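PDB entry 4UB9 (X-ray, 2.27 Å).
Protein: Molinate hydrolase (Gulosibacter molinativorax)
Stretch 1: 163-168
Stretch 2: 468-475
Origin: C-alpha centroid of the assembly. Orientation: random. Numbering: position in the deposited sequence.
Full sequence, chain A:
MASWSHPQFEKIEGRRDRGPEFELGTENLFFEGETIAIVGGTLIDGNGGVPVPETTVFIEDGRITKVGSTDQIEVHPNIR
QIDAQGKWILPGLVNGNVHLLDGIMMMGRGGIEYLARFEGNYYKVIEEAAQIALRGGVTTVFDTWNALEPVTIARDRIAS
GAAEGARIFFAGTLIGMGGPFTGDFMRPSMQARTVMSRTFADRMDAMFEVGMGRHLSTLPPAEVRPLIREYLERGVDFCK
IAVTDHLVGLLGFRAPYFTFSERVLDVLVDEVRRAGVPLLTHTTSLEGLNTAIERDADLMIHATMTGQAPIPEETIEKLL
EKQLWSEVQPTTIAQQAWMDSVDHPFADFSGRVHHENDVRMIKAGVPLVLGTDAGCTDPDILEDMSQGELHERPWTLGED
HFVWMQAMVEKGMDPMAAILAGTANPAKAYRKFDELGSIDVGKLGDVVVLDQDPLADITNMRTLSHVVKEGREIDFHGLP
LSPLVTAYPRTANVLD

Stretch 1 (163-168) AEGARI
Stretch 2 (468-475) VKEGREID

Contact between residues 163-168 and 468-475 of molinate hydrolase, made mainly by polar side chains reaching across widely spaced backbones. The first stretch is extended loop (Glu164 phi/psi -86/148, Ala166 -53/146) that enters a strand at Arg167. The second is a hairpin: strand 468-469, a type I' turn from Lys469 to Arg472, then strand again from Arg472. Glu470 (48/50) and Gly471 (69/9) supply the turn's positive phi values, and the turn is closed by Lys469 N to Arg472 O (2.8 Å) and Arg472 N to Lys469 O (3.0 Å). In register, the CA of Glu164 lies 9.5 Å from the CA of Ile474, and the CA of Ala166 lies 8.2 Å from the CA of Lys469; no backbone-to-backbone hydrogen bond crosses the gap. Lys469, all-trans, points toward the first stretch and runs full length so that its NZ donates to Gly165 O at 3.0 Å, satisfying a loop carbonyl. Gly165 itself (147/169) has backbone angles that call for glycine, since a CB would jam against the preceding carbonyl. Salt bridges form at two sites. Arg167 (chi1 p, chi2 t, chi3 p) places NH2 3.0 Å from Glu470 OE2, a nearly straight hydrogen bond (170°) at the guanidinium edge; Lys469 CE packs over one face, 3.7 Å from Arg167 NH2. Arg167 NH1 and NH2 are also hydrogen-bonded elsewhere in the structure. Glu164 (chi1 t, chi2 p, chi3 -76°) starts sideways, but its carboxylate comes nearer: Arg472 NH2 donates to Glu164 OE1 at 2.9 Å (159°) and lies 2.6 Å from Glu164 OE2, so both oxygens face one nitrogen. Glu164 OE1 also accepts from Gly165 N at 3.0 Å, tying the carboxylate to its own loop. Ile474 (m, m) brings CD1 to 4.0 Å from Glu164 OE2.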

ATOM      1  N   ALA A 163     -21.381  37.985   9.044  1.00 49.60           N
ATOM      2  CA  ALA A 163     -21.515  36.617   9.518  1.00 47.24           C
ATOM      3  C   ALA A 163     -21.102  36.500  10.966  1.00 42.16           C
ATOM      4  O   ALA A 163     -20.280  37.253  11.474  1.00 42.05           O
ATOM      5  CB  ALA A 163     -20.686  35.682   8.675  1.00 43.84           C
ATOM      6  N   GLU A 164     -21.663  35.488  11.588  1.00 40.81           N
ATOM      7  CA  GLU A 164     -21.437  35.196  12.987  1.00 40.93           C
ATOM      8  C   GLU A 164     -20.184  34.321  13.217  1.00 38.31           C
ATOM      9  O   GLU A 164     -19.826  33.490  12.392  1.00 38.99           O
ATOM     10  CB  GLU A 164     -22.673  34.482  13.534  1.00 44.50           C
ATOM     11  CG  GLU A 164     -22.586  34.027  14.982  1.00 50.04           C
ATOM     12  CD  GLU A 164     -22.608  35.203  15.950  1.00 57.47           C
ATOM     13  OE1 GLU A 164     -21.571  35.889  16.083  1.00 57.96           O
ATOM     14  OE2 GLU A 164     -23.664  35.440  16.598  1.00 58.95           O
ATOM     15  N   GLY A 165     -19.539  34.533  14.358  1.00 34.05           N
ATOM     16  CA  GLY A 165     -18.431  33.685  14.798  1.00 33.38           C
ATOM     17  C   GLY A 165     -17.355  34.390  15.587  1.00 28.52           C
ATOM     18  O   GLY A 165     -17.279  35.594  15.614  1.00 29.62           O
ATOM     19  N   ALA A 166     -16.480  33.615  16.179  1.00 29.14           N
ATOM     20  CA  ALA A 166     -15.254  34.153  16.742  1.00 33.22           C
ATOM     21  C   ALA A 166     -14.520  34.963  15.695  1.00 36.42           C
ATOM     22  O   ALA A 166     -14.588  34.641  14.502  1.00 35.32           O
ATOM     23  CB  ALA A 166     -14.348  33.035  17.248  1.00 34.71           C
ATOM     24  N   ARG A 167     -13.845  36.040  16.114  1.00 37.20           N
ATOM     25  CA  ARG A 167     -13.064  36.766  15.135  1.00 37.88           C
ATOM     26  C   ARG A 167     -11.803  35.951  14.827  1.00 34.00           C
ATOM     27  O   ARG A 167     -11.261  35.204  15.667  1.00 34.02           O
ATOM     28  CB  ARG A 167     -12.755  38.201  15.509  1.00 37.58           C
ATOM     29  CG  ARG A 167     -11.610  38.417  16.439  1.00 39.88           C
ATOM     30  CD  ARG A 167     -11.344  39.912  16.634  1.00 36.66           C
ATOM     31  NE  ARG A 167     -12.474  40.566  17.266  1.00 38.75           N
ATOM     32  CZ  ARG A 167     -12.896  40.374  18.518  1.00 39.89           C
ATOM     33  NH1 ARG A 167     -12.264  39.562  19.359  1.00 43.58           N
ATOM     34  NH2 ARG A 167     -13.972  41.031  18.952  1.00 45.39           N
ATOM     35  N   ILE A 168     -11.398  36.084  13.590  1.00 34.88           N
ATOM     36  CA  ILE A 168     -10.328  35.314  13.016  1.00 34.24           C
ATOM     37  C   ILE A 168      -9.146  36.161  12.632  1.00 33.13           C
ATOM     38  O   ILE A 168      -9.277  37.203  12.010  1.00 37.09           O
ATOM     39  CB  ILE A 168     -10.784  34.635  11.737  1.00 36.57           C
ATOM     40  CG1 ILE A 168     -11.956  33.719  12.012  1.00 39.39           C
ATOM     41  CG2 ILE A 168      -9.643  33.801  11.139  1.00 38.70           C
ATOM     42  CD1 ILE A 168     -12.582  33.171  10.747  1.00 41.94           C
ATOM     43  N   VAL A 468     -20.294  37.071  25.364  1.00 34.74           N
ATOM     44  CA  VAL A 468     -20.452  38.401  24.820  1.00 34.34           C
ATOM     45  C   VAL A 468     -19.272  38.740  23.918  1.00 39.55           C
ATOM     46  O   VAL A 468     -18.097  38.572  24.300  1.00 40.93           O
ATOM     47  CB  VAL A 468     -20.496  39.454  25.928  1.00 36.79           C
ATOM     48  CG1 VAL A 468     -20.581  40.871  25.344  1.00 39.72           C
ATOM     49  CG2 VAL A 468     -21.675  39.195  26.839  1.00 36.13           C
ATOM     50  N   LYS A 469     -19.592  39.315  22.774  1.00 38.31           N
ATOM     51  CA  LYS A 469     -18.597  39.709  21.794  1.00 40.07           C
ATOM     52  C   LYS A 469     -18.822  41.129  21.334  1.00 39.78           C
ATOM     53  O   LYS A 469     -19.851  41.441  20.771  1.00 39.94           O
ATOM     54  CB  LYS A 469     -18.648  38.794  20.581  1.00 41.61           C
ATOM     55  CG  LYS A 469     -17.443  38.983  19.660  1.00 45.05           C
ATOM     56  CD  LYS A 469     -17.650  38.381  18.284  1.00 42.75           C
ATOM     57  CE  LYS A 469     -16.429  38.691  17.438  1.00 39.83           C
ATOM     58  NZ  LYS A 469     -16.693  38.463  16.007  1.00 42.44           N
ATOM     59  N   GLU A 470     -17.839  41.985  21.582  1.00 44.87           N
ATOM     60  CA  GLU A 470     -17.964  43.418  21.315  1.00 46.91           C
ATOM     61  C   GLU A 470     -19.297  43.956  21.874  1.00 49.32           C
ATOM     62  O   GLU A 470     -20.088  44.605  21.201  1.00 47.35           O
ATOM     63  CB  GLU A 470     -17.813  43.696  19.846  1.00 48.40           C
ATOM     64  CG  GLU A 470     -16.369  43.568  19.426  1.00 54.53           C
ATOM     65  CD  GLU A 470     -16.120  43.880  17.957  1.00 56.21           C
ATOM     66  OE1 GLU A 470     -16.657  44.870  17.442  1.00 63.24           O
ATOM     67  OE2 GLU A 470     -15.322  43.165  17.344  1.00 57.70           O
ATOM     68  N   GLY A 471     -19.532  43.628  23.137  1.00 50.24           N
ATOM     69  CA  GLY A 471     -20.722  44.093  23.861  1.00 53.32           C
ATOM     70  C   GLY A 471     -22.065  43.537  23.419  1.00 56.65           C
ATOM     71  O   GLY A 471     -23.121  44.000  23.855  1.00 48.80           O
ATOM     72  N   ARG A 472     -22.014  42.541  22.551  1.00 55.14           N
ATOM     73  CA  ARG A 472     -23.211  41.931  22.016  1.00 49.73           C
ATOM     74  C   ARG A 472     -23.309  40.544  22.567  1.00 47.90           C
ATOM     75  O   ARG A 472     -22.375  39.763  22.472  1.00 54.67           O
ATOM     76  CB  ARG A 472     -23.092  41.883  20.519  1.00 58.25           C
ATOM     77  CG  ARG A 472     -24.259  41.227  19.810  1.00 59.03           C
ATOM     78  CD  ARG A 472     -24.015  41.314  18.318  1.00 57.54           C
ATOM     79  NE  ARG A 472     -24.070  39.956  17.807  1.00 63.49           N
ATOM     80  CZ  ARG A 472     -23.042  39.230  17.401  1.00 55.17           C
ATOM     81  NH1 ARG A 472     -21.816  39.709  17.361  1.00 56.72           N
ATOM     82  NH2 ARG A 472     -23.268  38.009  16.993  1.00 58.23           N
ATOM     83  N   GLU A 473     -24.398  40.263  23.245  1.00 47.23           N
ATOM     84  CA  GLU A 473     -24.564  38.950  23.839  1.00 47.01           C
ATOM     85  C   GLU A 473     -24.914  37.975  22.740  1.00 42.74           C
ATOM     86  O   GLU A 473     -25.676  38.259  21.848  1.00 36.67           O
ATOM     87  CB  GLU A 473     -25.629  38.914  24.951  1.00 49.04           C
ATOM     88  CG  GLU A 473     -25.700  37.545  25.658  1.00 52.31           C
ATOM     89  CD  GLU A 473     -26.566  37.508  26.927  1.00 55.86           C
ATOM     90  OE1 GLU A 473     -27.305  38.503  27.208  1.00 56.02           O
ATOM     91  OE2 GLU A 473     -26.471  36.492  27.667  1.00 50.05           O
ATOM     92  N   ILE A 474     -24.405  36.778  22.899  1.00 47.31           N
ATOM     93  CA  ILE A 474     -24.543  35.742  21.909  1.00 44.88           C
ATOM     94  C   ILE A 474     -25.475  34.655  22.406  1.00 40.19           C
ATOM     95  O   ILE A 474     -25.289  34.130  23.506  1.00 36.24           O
ATOM     96  CB  ILE A 474     -23.154  35.080  21.629  1.00 45.65           C
ATOM     97  CG1 ILE A 474     -22.098  36.125  21.259  1.00 48.92           C
ATOM     98  CG2 ILE A 474     -23.260  34.022  20.538  1.00 44.79           C
ATOM     99  CD1 ILE A 474     -22.430  36.983  20.054  1.00 51.95           C
ATOM    100  N   ASP A 475     -26.402  34.239  21.554  1.00 46.67           N
ATOM    101  CA  ASP A 475     -27.177  32.984  21.824  1.00 51.34           C
ATOM    102  C   ASP A 475     -26.308  31.751  21.524  1.00 50.98           C
ATOM    103  O   ASP A 475     -26.464  31.070  20.505  1.00 49.60           O
ATOM    104  CB  ASP A 475     -28.501  32.928  21.047  1.00 48.19           C
ATOM    105  CG  ASP A 475     -29.272  31.667  21.319  1.00 49.19           C
ATOM    106  OD1 ASP A 475     -28.935  30.917  22.288  1.00 50.70           O
ATOM    107  OD2 ASP A 475     -30.196  31.385  20.523  1.00 57.49           O
TER